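Local atomic coordinates of hydrogenase maturation protease HycI (Thermococcus kodakarensis KOD1, PDB entry 5ZBY), a protein that probably cleaves a C-terminal peptide from the large subunit of a [NiFe] hydrogenase during its maturation, as an endopeptidase of the peptidase A31 family. Residues A88-T93 / I107-I112; L47-G52 / E56-K61. All blocks are in the same frame, centred on the assembly; numbering follows the deposited sequence.

Contact 1 (A88-T93 / I107-I112); sequences ADPLKT and IVASYI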
ATOM      1  N   ALA A  88       6.098   6.326  -4.035  1.00 26.00           N
ATOM      2  CA  ALA A  88       6.130   7.691  -3.535  1.00 29.02           C
ATOM      3  C   ALA A  88       6.387   7.744  -2.054  1.00 30.03           C
ATOM      4  O   ALA A  88       6.227   6.740  -1.361  1.00 26.14           O
ATOM      5  CB  ALA A  88       4.820   8.412  -3.850  1.00 31.56           C
ATOM      6  N   ASP A  89       6.764   8.933  -1.589  1.00 30.67           N
ATOM      7  CA  ASP A  89       6.986   9.250  -0.174  1.00 32.40           C
ATOM      8  C   ASP A  89       5.741   9.918   0.378  1.00 31.62           C
ATOM      9  O   ASP A  89       5.443  11.097   0.094  1.00 29.35           O
ATOM     10  CB  ASP A  89       8.214  10.151  -0.020  1.00 34.69           C
ATOM     11  CG  ASP A  89       8.455  10.606   1.417  1.00 45.44           C
ATOM     12  OD1 ASP A  89       7.742  10.159   2.343  1.00 31.43           O
ATOM     13  OD2 ASP A  89       9.382  11.429   1.625  1.00 43.84           O
ATOM     14  N   PRO A  90       4.954   9.169   1.164  1.00 25.28           N
ATOM     15  CA  PRO A  90       3.668   9.721   1.568  1.00 24.32           C
ATOM     16  C   PRO A  90       3.792  10.797   2.637  1.00 23.09           C
ATOM     17  O   PRO A  90       2.798  11.443   2.920  1.00 30.01           O
ATOM     18  CB  PRO A  90       2.903   8.476   2.084  1.00 28.23           C
ATOM     19  CG  PRO A  90       3.982   7.639   2.647  1.00 26.83           C
ATOM     20  CD  PRO A  90       5.177   7.811   1.711  1.00 27.27           C
ATOM     21  N   LEU A  91       4.990  10.986   3.194  1.00 26.54           N
ATOM     22  CA  LEU A  91       5.230  12.044   4.156  1.00 29.05           C
ATOM     23  C   LEU A  91       5.274  13.416   3.485  1.00 32.36           C
ATOM     24  O   LEU A  91       5.032  14.421   4.144  1.00 28.79           O
ATOM     25  CB  LEU A  91       6.542  11.838   4.881  1.00 27.08           C
ATOM     26  CG  LEU A  91       6.649  10.552   5.725  1.00 35.53           C
ATOM     27  CD1 LEU A  91       8.083  10.304   6.123  1.00 36.20           C
ATOM     28  CD2 LEU A  91       5.806  10.783   6.928  1.00 37.43           C
ATOM     29  N   LYS A  92       5.562  13.436   2.183  1.00 26.68           N
ATOM     30  CA  LYS A  92       5.829  14.716   1.510  1.00 34.48           C
ATOM     31  C   LYS A  92       4.557  15.543   1.333  1.00 32.20           C
ATOM     32  O   LYS A  92       3.527  15.030   0.872  1.00 29.40           O
ATOM     33  CB  LYS A  92       6.489  14.467   0.159  1.00 40.52           C
ATOM     34  CG  LYS A  92       7.772  15.253  -0.049  1.00 82.12           C
ATOM     35  CD  LYS A  92       8.144  15.330  -1.523  1.00 46.19           C
ATOM     36  CE  LYS A  92       9.544  15.873  -1.701  1.00 62.33           C
ATOM     37  NZ  LYS A  92      10.039  15.675  -3.094  1.00 94.60           N
ATOM     38  N   THR A  93       4.619  16.824   1.718  1.00 29.01           N
ATOM     39  CA  THR A  93       3.525  17.773   1.545  1.00 32.08           C
ATOM     40  C   THR A  93       3.435  18.209   0.077  1.00 29.08           C
ATOM     41  O   THR A  93       4.444  18.594  -0.518  1.00 26.64           O
ATOM     42  CB  THR A  93       3.749  18.998   2.455  1.00 27.75           C
ATOM     43  OG1 THR A  93       4.195  18.518   3.746  1.00 39.42           O
ATOM     44  CG2 THR A  93       2.495  19.689   2.652  1.00 38.35           C
ATOM     45  N   ILE A 107      -0.835  12.353   7.015  1.00 30.20           N
ATOM     46  CA  ILE A 107      -1.009  12.463   8.448  1.00 30.71           C
ATOM     47  C   ILE A 107      -0.813  11.132   9.154  1.00 32.84           C
ATOM     48  O   ILE A 107      -0.095  11.039  10.102  1.00 31.85           O
ATOM     49  CB  ILE A 107      -2.411  12.946   8.797  1.00 38.29           C
ATOM     50  CG1 ILE A 107      -2.743  14.260   8.096  1.00 40.57           C
ATOM     51  CG2 ILE A 107      -2.573  13.073  10.288  1.00 37.87           C
ATOM     52  CD1 ILE A 107      -1.728  15.339   8.272  1.00 38.75           C
ATOM     53  N   VAL A 108      -1.426  10.098   8.603  1.00 31.52           N
ATOM     54  CA  VAL A 108      -1.242   8.735   9.129  1.00 27.51           C
ATOM     55  C   VAL A 108       0.230   8.337   9.140  1.00 33.27           C
ATOM     56  O   VAL A 108       0.748   7.888  10.157  1.00 30.51           O
ATOM     57  CB  VAL A 108      -2.073   7.720   8.316  1.00 30.34           C
ATOM     58  CG1 VAL A 108      -1.794   6.291   8.812  1.00 28.87           C
ATOM     59  CG2 VAL A 108      -3.556   8.053   8.439  1.00 32.13           C
ATOM     60  N   ALA A 109       0.901   8.476   8.002  1.00 29.70           N
ATOM     61  CA  ALA A 109       2.294   8.123   7.836  1.00 30.61           C
ATOM     62  C   ALA A 109       3.226   8.918   8.752  1.00 30.39           C
ATOM     63  O   ALA A 109       4.178   8.371   9.287  1.00 29.57           O
ATOM     64  CB  ALA A 109       2.703   8.324   6.326  1.00 31.63           C
ATOM     65  N   SER A 110       2.946  10.224   8.902  1.00 29.08           N
ATOM     66  CA  SER A 110       3.754  11.074   9.792  1.00 27.41           C
ATOM     67  C   SER A 110       3.626  10.630  11.256  1.00 30.88           C
ATOM     68  O   SER A 110       4.608  10.589  11.987  1.00 32.72           O
ATOM     69  CB  SER A 110       3.336  12.544   9.681  1.00 34.17           C
ATOM     70  OG  SER A 110       3.528  13.021   8.337  1.00 35.34           O
ATOM     71  N   TYR A 111       2.393  10.339  11.666  1.00 29.19           N
ATOM     72  CA  TYR A 111       2.212   9.796  13.033  1.00 28.79           C
ATOM     73  C   TYR A 111       2.965   8.479  13.236  1.00 32.10           C
ATOM     74  O   TYR A 111       3.715   8.316  14.217  1.00 31.55           O
ATOM     75  CB  TYR A 111       0.730   9.607  13.302  1.00 28.03           C
ATOM     76  CG  TYR A 111       0.445   8.988  14.644  1.00 40.28           C
ATOM     77  CD1 TYR A 111       0.477   9.759  15.795  1.00 55.45           C
ATOM     78  CD2 TYR A 111       0.142   7.645  14.756  1.00 40.69           C
ATOM     79  CE1 TYR A 111       0.215   9.209  17.034  1.00 48.45           C
ATOM     80  CE2 TYR A 111      -0.119   7.075  16.014  1.00 43.55           C
ATOM     81  CZ  TYR A 111      -0.088   7.872  17.139  1.00 51.32           C
ATOM     82  OH  TYR A 111      -0.351   7.333  18.386  1.00 44.96           O
ATOM     83  N   ILE A 112       2.785   7.527  12.321  1.00 30.68           N
ATOM     84  CA  ILE A 112       3.507   6.252  12.442  1.00 30.22           C
ATOM     85  C   ILE A 112       5.034   6.423  12.535  1.00 35.46           C
ATOM     86  O   ILE A 112       5.699   5.833  13.414  1.00 34.13           O
ATOM     87  CB  ILE A 112       3.169   5.295  11.262  1.00 31.59           C
ATOM     88  CG1 ILE A 112       1.672   4.938  11.301  1.00 31.43           C
ATOM     89  CG2 ILE A 112       4.142   4.072  11.308  1.00 33.61           C
ATOM     90  CD1 ILE A 112       1.118   4.228  10.056  1.00 31.35           C
TER
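Leu91 and Pro90 meet one shoulder of the helix at Ala109 and Ser110, and a single methyl of the leucine does most of the touching. Leu91 CD2 reaches the Ala109-Ser110 peptide, 3.7 Å from Ala109 C, and also lies 3.5 Å from Ser110 OG, so that it is in contact with backbone and side chain at once. The first torsion of the leucine sets CG anti to its own carbonyl carbon (chi1 -62°), and from there the CD2 branch is carried to the helix.

Ala109 points its methyl at the loop and is shared by both neighbours: its CB is 4.0 Å from Pro90 CG and equally far from Leu91 CD2. The proline thus offers the CG corner of its ring, while the leucine meets it with the methyl at the end of one branch. Ser110 meets that methyl with its hydroxyl oxygen, which is hydrogen-bonded back to Arg106 O in the preceding turn of the same helix, so Leu91 CD2 packs against an oxygen that already has a polar partner.

The loop is folded by its own bonds. Asp89 OD1 accepts from Leu91 N at 3.0 Å, the N-H coming from above the carboxylate plane, about 50° out of it. Lys92 N bonds to Asp89 O as well, which closes the turn. Pro90 and Ala109 both touch Ile120 of strand 119-125, extending this small apolar cluster to the sheet. The arrangement is an Asx turn overlapping a type I beta turn, both starting at Asp89, placed directly after edge strand 85-88 and packed on helix 105-116.

Contact 2 (L47-G52 / E56-K61); sequences LILNCG and ESYVGK
Tyr58 and Cys51 are brought together by matching first torsions: Tyr58 CG and Cys51 SG each stand anti to their own carbonyl carbon (chi1 -61° for the tyrosine, -66° for the cysteine). Cys51 SG then lies 4.2 Å from the centroid of the Tyr58 ring, 28° off the ring normal, an oblique sulfur-aromatic contact that leans to the CD2 side, where Cys51 SG and Tyr58 CD2 are 3.8 Å apart. Further along the ring, Tyr58 CE2 approaches Cys51 CA to 3.6 Å, so the aromatic group packs on backbone as well as on sulfur. The phenol end reaches Asn50, with Tyr58 OH approaching Asn50 O to 3.5 Å.

Leu49 touches the root of the tyrosine, its CD1 being 4.1 Å from Tyr58 CB, and the two side chains run antiparallel as they pass. Its other branch, CD2, comes within 4.3 Å of Lys61 CD, while Leu47 CD2 meets Lys61 CG at 4.4 Å. The lysine thus contributes its aliphatic stem to the leucine row. An alanine in place of Tyr58 would probably leave Cys51 SG without its aromatic partner and the backbone at Asn50 and Cys51 without the ring now packed on it.

Past Leu49 the chain is bent by an Asx turn: Asn50 OD1 accepts from Gly52 N at 3.0 Å, in the carbonyl plane. Leu49 and Cys51 also touch Cys17 of strand 14-18, to which strand 46-50 is paired in parallel. Tyr58 occupies the N-cap position of helix 59-64, whose Val59 turns away from this contact to pack on helix 105-116.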
ATOM      1  N   LEU A  47       4.157  -8.257   8.873  1.00 25.39           N
ATOM      2  CA  LEU A  47       2.746  -8.162   9.147  1.00 22.26           C
ATOM      3  C   LEU A  47       2.037  -7.613   7.914  1.00 23.79           C
ATOM      4  O   LEU A  47       2.441  -6.567   7.419  1.00 25.75           O
ATOM      5  CB  LEU A  47       2.514  -7.253  10.335  1.00 24.44           C
ATOM      6  CG  LEU A  47       1.084  -6.840  10.669  1.00 27.61           C
ATOM      7  CD1 LEU A  47       0.204  -8.074  10.976  1.00 34.72           C
ATOM      8  CD2 LEU A  47       1.036  -5.821  11.788  1.00 28.22           C
ATOM      9  N   ILE A  48       1.005  -8.319   7.443  1.00 24.84           N
ATOM     10  CA  ILE A  48       0.176  -7.864   6.312  1.00 20.78           C
ATOM     11  C   ILE A  48      -1.196  -7.486   6.846  1.00 28.29           C
ATOM     12  O   ILE A  48      -1.868  -8.270   7.540  1.00 28.34           O
ATOM     13  CB  ILE A  48       0.024  -8.950   5.244  1.00 22.67           C
ATOM     14  CG1 ILE A  48       1.355  -9.618   4.880  1.00 33.42           C
ATOM     15  CG2 ILE A  48      -0.689  -8.354   3.982  1.00 22.64           C
ATOM     16  CD1 ILE A  48       2.302  -8.695   4.147  1.00 37.13           C
ATOM     17  N   LEU A  49      -1.623  -6.270   6.555  1.00 22.37           N
ATOM     18  CA  LEU A  49      -2.926  -5.783   6.996  1.00 27.08           C
ATOM     19  C   LEU A  49      -3.784  -5.354   5.820  1.00 27.41           C
ATOM     20  O   LEU A  49      -3.307  -4.688   4.890  1.00 26.07           O
ATOM     21  CB  LEU A  49      -2.759  -4.573   7.899  1.00 25.30           C
ATOM     22  CG  LEU A  49      -2.073  -4.789   9.232  1.00 28.92           C
ATOM     23  CD1 LEU A  49      -1.842  -3.436   9.885  1.00 28.07           C
ATOM     24  CD2 LEU A  49      -2.968  -5.712  10.093  1.00 33.55           C
ATOM     25  N   ASN A  50      -5.051  -5.732   5.867  1.00 23.44           N
ATOM     26  CA  ASN A  50      -6.075  -5.166   4.994  1.00 22.38           C
ATOM     27  C   ASN A  50      -6.715  -4.021   5.768  1.00 28.48           C
ATOM     28  O   ASN A  50      -7.435  -4.244   6.752  1.00 27.41           O
ATOM     29  CB  ASN A  50      -7.087  -6.247   4.593  1.00 26.65           C
ATOM     30  CG  ASN A  50      -8.215  -5.709   3.711  1.00 26.33           C
ATOM     31  OD1 ASN A  50      -8.476  -4.500   3.635  1.00 31.38           O
ATOM     32  ND2 ASN A  50      -8.882  -6.628   3.030  1.00 36.61           N
ATOM     33  N   CYS A  51      -6.425  -2.788   5.373  1.00 23.68           N
ATOM     34  CA  CYS A  51      -6.877  -1.611   6.113  1.00 25.35           C
ATOM     35  C   CYS A  51      -8.202  -1.044   5.581  1.00 22.07           C
ATOM     36  O   CYS A  51      -8.716  -0.059   6.131  1.00 25.41           O
ATOM     37  CB  CYS A  51      -5.838  -0.498   6.039  1.00 24.41           C
ATOM     38  SG  CYS A  51      -4.315  -0.963   6.887  1.00 28.89           S
ATOM     39  N   GLY A  52      -8.696  -1.632   4.503  1.00 23.81           N
ATOM     40  CA  GLY A  52      -9.852  -1.061   3.816  1.00 23.36           C
ATOM     41  C   GLY A  52      -9.581   0.389   3.505  1.00 28.61           C
ATOM     42  O   GLY A  52      -8.506   0.737   3.047  1.00 26.11           O
ATOM     43  N   GLU A  56      -5.934   4.740   9.248  1.00 30.30           N
ATOM     44  CA  GLU A  56      -5.788   5.429  10.527  1.00 31.43           C
ATOM     45  C   GLU A  56      -6.225   4.550  11.679  1.00 30.56           C
ATOM     46  O   GLU A  56      -5.694   4.673  12.787  1.00 33.15           O
ATOM     47  CB  GLU A  56      -6.612   6.726  10.537  1.00 30.57           C
ATOM     48  CG  GLU A  56      -8.089   6.520  10.278  1.00 36.57           C
ATOM     49  CD  GLU A  56      -8.481   6.807   8.819  1.00 47.40           C
ATOM     50  OE1 GLU A  56      -7.788   6.335   7.879  1.00 34.63           O
ATOM     51  OE2 GLU A  56      -9.478   7.534   8.599  1.00 44.14           O
ATOM     52  N   SER A  57      -7.165   3.643  11.428  1.00 27.15           N
ATOM     53  CA  SER A  57      -7.625   2.714  12.480  1.00 30.54           C
ATOM     54  C   SER A  57      -6.621   1.629  12.875  1.00 36.30           C
ATOM     55  O   SER A  57      -6.845   0.925  13.867  1.00 34.36           O
ATOM     56  CB  SER A  57      -8.911   2.017  12.056  1.00 34.95           C
ATOM     57  OG  SER A  57      -9.935   2.938  11.669  1.00 37.85           O
ATOM     58  N   TYR A  58      -5.538   1.478  12.122  1.00 27.19           N
ATOM     59  CA  TYR A  58      -4.541   0.448  12.394  1.00 25.18           C
ATOM     60  C   TYR A  58      -3.207   0.965  12.948  1.00 25.51           C
ATOM     61  O   TYR A  58      -2.277   0.185  13.104  1.00 28.95           O
ATOM     62  CB  TYR A  58      -4.313  -0.385  11.106  1.00 26.41           C
ATOM     63  CG  TYR A  58      -5.591  -1.063  10.657  1.00 24.35           C
ATOM     64  CD1 TYR A  58      -5.817  -2.402  10.972  1.00 30.85           C
ATOM     65  CD2 TYR A  58      -6.585  -0.368   9.935  1.00 26.03           C
ATOM     66  CE1 TYR A  58      -6.974  -3.040  10.621  1.00 25.65           C
ATOM     67  CE2 TYR A  58      -7.765  -1.018   9.545  1.00 25.33           C
ATOM     68  CZ  TYR A  58      -7.975  -2.339   9.898  1.00 28.62           C
ATOM     69  OH  TYR A  58      -9.133  -3.019   9.558  1.00 32.58           O
ATOM     70  N   VAL A  59      -3.124   2.244  13.281  1.00 26.66           N
ATOM     71  CA  VAL A  59      -1.837   2.810  13.654  1.00 25.06           C
ATOM     72  C   VAL A  59      -1.295   2.153  14.914  1.00 27.53           C
ATOM     73  O   VAL A  59      -0.118   1.883  14.980  1.00 29.31           O
ATOM     74  CB  VAL A  59      -1.868   4.335  13.838  1.00 28.69           C
ATOM     75  CG1 VAL A  59      -2.115   5.021  12.466  1.00 28.19           C
ATOM     76  CG2 VAL A  59      -2.947   4.748  14.790  1.00 35.35           C
ATOM     77  N   GLY A  60      -2.186   1.799  15.828  1.00 31.83           N
ATOM     78  CA  GLY A  60      -1.767   1.109  17.038  1.00 35.27           C
ATOM     79  C   GLY A  60      -1.099  -0.211  16.734  1.00 31.68           C
ATOM     80  O   GLY A  60       0.020  -0.490  17.238  1.00 34.00           O
ATOM     81  N   LYS A  61      -1.760  -1.018  15.952  1.00 28.37           N
ATOM     82  CA  LYS A  61      -1.214  -2.291  15.651  1.00 30.76           C
ATOM     83  C   LYS A  61       0.033  -2.132  14.824  1.00 30.92           C
ATOM     84  O   LYS A  61       0.971  -2.824  15.015  1.00 30.95           O
ATOM     85  CB  LYS A  61      -2.205  -3.089  14.852  1.00 36.84           C
ATOM     86  CG  LYS A  61      -1.957  -4.550  14.823  1.00 64.84           C
ATOM     87  CD  LYS A  61      -3.159  -5.316  14.328  1.00 85.78           C
ATOM     88  CE  LYS A  61      -2.902  -6.811  14.326  1.00 79.38           C
ATOM     89  NZ  LYS A  61      -3.530  -7.543  15.443  1.00 80.68           N
TER

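In the fold
Contact 2 comes first along the chain and is complete before contact 1 begins; their centres are 15 Å apart. Both join a segment at or just beyond an outermost strand of the mixed five-stranded sheet to a helix: strand 46-50 meets helix 59-64, and the loop after strand 85-88 meets helix 105-116. The two helices lie side by side and connect the contacts directly. Val59 packs on Val108, Tyr111 and Ile112, with Val59 CG2 3.9 Å from Tyr111 CE2, and Glu56 touches Val108. Ile112 also reaches Val70 and Phe72 of the central strand 69-75. Two helices packed together thus span the sheet, linking its opposite edges within the one maturation-protease family region.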